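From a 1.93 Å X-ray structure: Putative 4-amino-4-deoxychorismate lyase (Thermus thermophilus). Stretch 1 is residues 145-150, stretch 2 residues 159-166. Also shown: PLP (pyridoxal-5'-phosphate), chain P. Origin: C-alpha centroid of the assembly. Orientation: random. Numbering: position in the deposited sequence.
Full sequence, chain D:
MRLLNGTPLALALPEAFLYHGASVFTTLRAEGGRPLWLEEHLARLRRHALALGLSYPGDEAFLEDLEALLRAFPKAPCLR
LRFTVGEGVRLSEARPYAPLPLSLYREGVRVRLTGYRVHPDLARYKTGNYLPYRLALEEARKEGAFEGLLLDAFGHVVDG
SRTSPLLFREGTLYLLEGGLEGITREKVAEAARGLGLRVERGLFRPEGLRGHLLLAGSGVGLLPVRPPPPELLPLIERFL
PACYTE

Stretch 1 145-150: AFEGLL
Stretch 2, residues 159-166: DGSRTSPL

The two stretches meet as a short antiparallel β-ladder that opens into a loop wrapped around one buried carboxylate, and together they bury 448 Å². Residues 147-150 are extended, with phi/psi from -137/146 at Glu147 to -116/155 at Leu150. Leu149 faces Gly160 as a non-hydrogen-bonded pair (CA-CA 4.4 Å), and Leu150 faces Asp159 as a hydrogen-bonded pair (CA-CA 5.3 Å). Leu150 N donates to Asp159 O at 2.8 Å, whereas the return bond from Asp159 N to Leu150 O is weak at 3.5 Å. The close Leu149-Gly160 spacing brings Leu149 CA to 3.2 Å from Asp159 O and Gly160 CA to 3.3 Å from Gly148 O, both CA-H...O contacts. Ser161 N then donates to Gly148 O at 2.9 Å.

Beyond Gly160 (-98/167) the chain turns through Ser161 (-63/-35) and Arg162 (-144/10) before extending again at Thr163 (-131/162). Glu147, which has the largest area covered by the other stretch, reaches into this turn with chi1 t, chi2 p and chi3 110°. Its OE1 accepts from Arg162 N at 3.0 Å and from Thr163 OG1 at 2.7 Å; its OE2 accepts from Ser161 OG at 2.5 Å and, within its own strand, from Gly148 N at 3.0 Å. Ser161 and Thr163 both adopt chi1 p. The carboxylate thus ties together three successive residues of the turn. At Gly160 a CB would lie 2.6 Å from Thr163 O, a clash, and 3.0 Å from Glu147 OE1.

Arg162 folds back over stretch 1 with chi1 35°, chi2 81°, chi3 146° and chi4 99°. Its NH1 forms a salt bridge with Glu147 OE2 at 3.3 Å and donates almost linearly to Phe146 O at 3.1 Å. The guanidinium lies flat on Phe146 (chi1 t, chi2 81°), with planes at 8° and centres 4.2 Å apart; the cation-pi contact is off-centre, Arg162 CZ lying 30° off the ring normal. A water donates to Phe146 O at 2.7 Å and accepts from Arg162 NH2 at 3.1 Å.

Leu150 (chi1 m, chi2 p) shares its face of the sheet with Asp159 and packs CD1 3.7 Å from Gly160 C. On the other face, Leu149 (m, t) places CD2 3.9 Å from Gly160 CA and 4.5 Å from Pro165 CB. Asp159 directs its carboxylate away from stretch 1, with OD1 2.9 Å from PLP N1, so the ladder adjoins the cofactor.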

# COMPACT_ATOMS: atom_id res chain seq x y z
N ALA D 145 -2.71 24.95 1.99
CA ALA D 145 -3.93 24.61 1.24
C ALA D 145 -5.21 24.66 2.08
O ALA D 145 -5.15 24.55 3.29
CB ALA D 145 -3.80 23.22 0.61
N PHE D 146 -6.36 24.78 1.40
CA PHE D 146 -7.67 24.84 2.07
C PHE D 146 -8.18 23.47 2.51
O PHE D 146 -8.73 23.32 3.61
CB PHE D 146 -8.72 25.55 1.19
CG PHE D 146 -10.10 25.56 1.79
CD1 PHE D 146 -10.44 26.50 2.78
CD2 PHE D 146 -11.05 24.60 1.43
CE1 PHE D 146 -11.72 26.50 3.35
CE2 PHE D 146 -12.33 24.59 2.01
CZ PHE D 146 -12.66 25.54 2.96
N GLU D 147 -8.01 22.47 1.66
CA GLU D 147 -8.60 21.16 1.96
C GLU D 147 -7.61 20.08 1.64
O GLU D 147 -6.83 20.20 0.68
CB GLU D 147 -9.88 20.95 1.14
CG GLU D 147 -10.59 19.54 1.31
CD GLU D 147 -11.14 19.35 2.71
OE1 GLU D 147 -12.39 19.35 2.89
OE2 GLU D 147 -10.33 19.23 3.65
N GLY D 148 -7.65 19.01 2.43
CA GLY D 148 -6.84 17.82 2.16
C GLY D 148 -7.73 16.73 1.60
O GLY D 148 -8.86 16.53 2.09
N LEU D 149 -7.22 16.05 0.56
CA LEU D 149 -7.90 14.91 -0.05
C LEU D 149 -7.37 13.57 0.43
O LEU D 149 -6.16 13.41 0.69
CB LEU D 149 -7.86 15.01 -1.59
CG LEU D 149 -8.34 16.36 -2.16
CD1 LEU D 149 -8.18 16.46 -3.68
CD2 LEU D 149 -9.76 16.69 -1.78
N LEU D 150 -8.30 12.60 0.54
CA LEU D 150 -8.03 11.25 1.04
C LEU D 150 -8.27 10.17 -0.04
O LEU D 150 -9.02 10.39 -0.98
CB LEU D 150 -8.88 10.92 2.29
CG LEU D 150 -8.61 11.79 3.54
CD1 LEU D 150 -9.53 13.00 3.51
CD2 LEU D 150 -8.74 10.99 4.83
N ASP D 159 -12.31 11.54 -1.16
CA ASP D 159 -12.98 12.48 -0.25
C ASP D 159 -12.07 13.64 0.06
O ASP D 159 -10.83 13.58 -0.16
CB ASP D 159 -13.44 11.76 1.04
CG ASP D 159 -14.89 12.12 1.46
OD1 ASP D 159 -15.35 13.24 1.17
OD2 ASP D 159 -15.56 11.26 2.11
N GLY D 160 -12.70 14.72 0.53
CA GLY D 160 -12.00 15.79 1.23
C GLY D 160 -12.15 15.56 2.73
O GLY D 160 -12.98 14.75 3.13
N SER D 161 -11.39 16.27 3.56
CA SER D 161 -11.55 16.10 5.02
C SER D 161 -12.96 16.51 5.55
O SER D 161 -13.48 15.88 6.48
CB SER D 161 -10.45 16.86 5.79
OG SER D 161 -10.82 18.22 5.93
N ARG D 162 -13.55 17.54 4.95
CA ARG D 162 -14.91 17.96 5.33
C ARG D 162 -15.74 18.45 4.16
O ARG D 162 -16.84 18.99 4.35
CB ARG D 162 -14.89 18.99 6.46
CG ARG D 162 -13.73 19.96 6.41
CD ARG D 162 -13.96 21.11 5.43
NE ARG D 162 -13.33 22.35 5.92
CZ ARG D 162 -12.14 22.82 5.53
NH1 ARG D 162 -11.40 22.18 4.61
NH2 ARG D 162 -11.69 23.94 6.08
N THR D 163 -15.22 18.25 2.95
CA THR D 163 -15.94 18.60 1.73
C THR D 163 -15.90 17.42 0.76
O THR D 163 -15.06 16.53 0.89
CB THR D 163 -15.38 19.87 1.05
OG1 THR D 163 -14.00 19.66 0.72
CG2 THR D 163 -15.55 21.12 1.96
N SER D 164 -16.81 17.44 -0.21
CA SER D 164 -16.96 16.36 -1.18
C SER D 164 -16.38 16.85 -2.51
O SER D 164 -16.81 17.88 -3.03
CB SER D 164 -18.44 16.03 -1.38
OG SER D 164 -19.06 15.64 -0.18
N PRO D 165 -15.40 16.13 -3.07
CA PRO D 165 -14.80 16.67 -4.29
C PRO D 165 -15.60 16.34 -5.56
O PRO D 165 -16.18 15.24 -5.69
CB PRO D 165 -13.40 16.06 -4.29
CG PRO D 165 -13.54 14.81 -3.53
CD PRO D 165 -14.61 15.01 -2.51
N LEU D 166 -15.64 17.30 -6.47
CA LEU D 166 -16.27 17.13 -7.79
C LEU D 166 -15.29 17.54 -8.87
O LEU D 166 -14.44 18.40 -8.65
CB LEU D 166 -17.51 18.03 -7.93
CG LEU D 166 -18.76 17.82 -7.07
CD1 LEU D 166 -18.69 18.58 -5.75
CD2 LEU D 166 -19.94 18.35 -7.85
N1 PLP P . -16.62 14.71 3.36
C2 PLP P . -16.52 14.37 4.66
C2A PLP P . -15.41 13.45 5.09
C3 PLP P . -17.43 14.87 5.59
O3 PLP P . -17.29 14.50 6.89
C4 PLP P . -18.46 15.71 5.15
C4A PLP P . -19.52 16.27 6.07
C5 PLP P . -18.55 16.03 3.79
C6 PLP P . -17.60 15.50 2.92
C5A PLP P . -19.61 16.96 3.24
O4P PLP P . -20.95 16.47 3.34
P PLP P . -22.24 17.42 3.32
O1P PLP P . -22.29 18.07 1.96
O2P PLP P . -22.11 18.48 4.39
O3P PLP P . -23.29 16.40 3.60
O HOH W 1 -8.79 24.90 5.76